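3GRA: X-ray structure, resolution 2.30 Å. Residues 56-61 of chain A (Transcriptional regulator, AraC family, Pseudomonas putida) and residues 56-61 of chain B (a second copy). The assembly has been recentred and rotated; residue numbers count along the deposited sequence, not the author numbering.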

# COMPACT_ATOMS: atom_id res chain seq x y z
N GLY A 56 -1.83 -1.12 10.03
CA GLY A 56 -2.31 -0.26 11.09
C GLY A 56 -2.80 1.09 10.60
O GLY A 56 -3.41 1.85 11.36
N LEU A 57 -2.54 1.39 9.33
CA LEU A 57 -2.96 2.65 8.74
C LEU A 57 -4.36 2.56 8.14
O LEU A 57 -4.77 1.52 7.64
CB LEU A 57 -1.99 3.06 7.63
CG LEU A 57 -0.64 3.72 7.94
CD1 LEU A 57 -0.12 3.36 9.32
CD2 LEU A 57 0.33 3.27 6.86
N GLU A 58 -5.07 3.68 8.19
CA GLU A 58 -6.40 3.76 7.63
C GLU A 58 -6.35 4.59 6.35
O GLU A 58 -5.65 5.60 6.29
CB GLU A 58 -7.36 4.43 8.62
CG GLU A 58 -7.55 3.68 9.92
CD GLU A 58 -8.64 4.29 10.77
OE1 GLU A 58 -8.56 5.50 11.07
OE2 GLU A 58 -9.59 3.57 11.14
N LEU A 59 -7.07 4.16 5.32
CA LEU A 59 -7.14 4.90 4.05
C LEU A 59 -8.54 5.46 3.90
O LEU A 59 -9.52 4.81 4.28
CB LEU A 59 -6.89 3.98 2.86
CG LEU A 59 -5.47 3.61 2.47
CD1 LEU A 59 -4.88 2.74 3.54
CD2 LEU A 59 -5.49 2.89 1.14
N VAL A 60 -8.65 6.65 3.33
CA VAL A 60 -9.96 7.22 3.10
C VAL A 60 -10.52 6.51 1.87
O VAL A 60 -9.80 6.27 0.90
CB VAL A 60 -9.90 8.74 2.86
CG1 VAL A 60 -11.32 9.29 2.61
CG2 VAL A 60 -9.27 9.44 4.09
N ALA A 61 -11.80 6.16 1.92
CA ALA A 61 -12.44 5.48 0.82
C ALA A 61 -13.88 5.92 0.69
O ALA A 61 -14.47 6.44 1.63
CB ALA A 61 -12.38 3.97 1.03
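Chain B, residues 56-61: GLELVA

Two copies of the same short strand meet at a single beta bridge centred on one residue paired with its own counterpart, Leu A59 with Leu B59, their CA atoms 4.4 Å apart, and two waters carry the pairing outward where the backbones diverge. Chain B, residues 56-61, is extended through Leu B57 to Ala B61, with phi between -80° and -126° and psi between 127° and 177°; only its first residue departs, Gly B56 at phi/psi 92/-10, a conformation that favours glycine because a CB would jam against the carbonyl O of the preceding residue. Strand 58-60 of chain B runs against strand 58-60 of chain A, the N-to-C directions making an angle of 133°, so the pair is antiparallel in sense but strongly crossed; the axes approach to 4.5 Å. The register is reciprocal: the CA of Val B60 lies 5.6 Å from the CA of Glu A58, and the CA of Glu B58 lies 5.4 Å from the CA of Val A60.

Two backbone hydrogen bonds clamp the crossing. Val B60 N donates to Glu A58 O at 3.0 Å, and Val A60 N donates to Glu B58 O at 2.8 Å, both nearly straight at the hydrogen (166° and 171°). Each carbonyl also receives a CA-H...O contact from the central leucine of the other chain: Leu B59 CA to Glu A58 O and Leu A59 CA to Glu B58 O, both 3.4 Å. Beyond these bonds, water 1 accepts from Glu A58 N (3.0 Å to the water O) and donates to Val B60 O (2.7 Å), while water 2 accepts from Glu B58 N (2.8 Å) and donates to Val A60 O (2.9 Å). Each water thus links an amide and a carbonyl that do not bond directly.

The side chains repeat the same symmetry approximately. Val B60 and Val A60, both rotamer t and both pointing toward the opposite stretch, meet CG2 to CG2 at 4.2 Å. Each valine also packs on the glutamate across from it, Val B60 CG2 to Glu A58 CB and Val A60 CG2 to Glu B58 CB, both at 3.9 Å. The buried leucines add apolar contacts: Leu B59 CD2 reaches Leu A57 CD2 at 4.0 Å, whereas Leu B57 CG stays 4.4 Å from Leu A59 CD2, a slightly looser counterpart. Together the two stretches bury 417 Å², counted over both sides.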

# COMPACT_ATOMS: atom_id res chain seq x y z
N GLY B 56 -2.85 9.46 -5.14
CA GLY B 56 -4.23 9.92 -5.20
C GLY B 56 -5.03 9.40 -4.00
O GLY B 56 -6.17 9.83 -3.79
N LEU B 57 -4.45 8.49 -3.23
CA LEU B 57 -5.11 7.95 -2.03
C LEU B 57 -4.80 8.85 -0.84
O LEU B 57 -3.74 9.47 -0.77
CB LEU B 57 -4.61 6.54 -1.66
CG LEU B 57 -4.83 5.25 -2.47
CD1 LEU B 57 -6.23 5.20 -3.05
CD2 LEU B 57 -3.79 5.16 -3.54
N GLU B 58 -5.73 8.93 0.11
CA GLU B 58 -5.53 9.74 1.30
C GLU B 58 -5.44 8.80 2.51
O GLU B 58 -6.20 7.84 2.60
CB GLU B 58 -6.70 10.71 1.50
CG GLU B 58 -6.75 11.88 0.53
CD GLU B 58 -8.06 12.67 0.64
OE1 GLU B 58 -9.14 12.09 0.37
OE2 GLU B 58 -8.02 13.87 1.00
N LEU B 59 -4.51 9.07 3.42
CA LEU B 59 -4.39 8.27 4.63
C LEU B 59 -4.75 9.16 5.81
O LEU B 59 -4.47 10.35 5.80
CB LEU B 59 -2.96 7.77 4.85
CG LEU B 59 -2.31 6.81 3.87
CD1 LEU B 59 -2.01 7.58 2.61
CD2 LEU B 59 -1.02 6.22 4.46
N VAL B 60 -5.37 8.56 6.82
CA VAL B 60 -5.74 9.30 8.01
C VAL B 60 -4.50 9.42 8.87
O VAL B 60 -3.84 8.41 9.15
CB VAL B 60 -6.82 8.57 8.82
CG1 VAL B 60 -7.30 9.46 9.95
CG2 VAL B 60 -7.97 8.17 7.92
N ALA B 61 -4.16 10.64 9.26
CA ALA B 61 -2.98 10.86 10.09
C ALA B 61 -3.36 11.64 11.35
O ALA B 61 -4.51 12.02 11.53
CB ALA B 61 -1.93 11.63 9.30
O HOH W 1 -3.73 5.83 9.82
O HOH W 2 -8.26 8.10 -0.66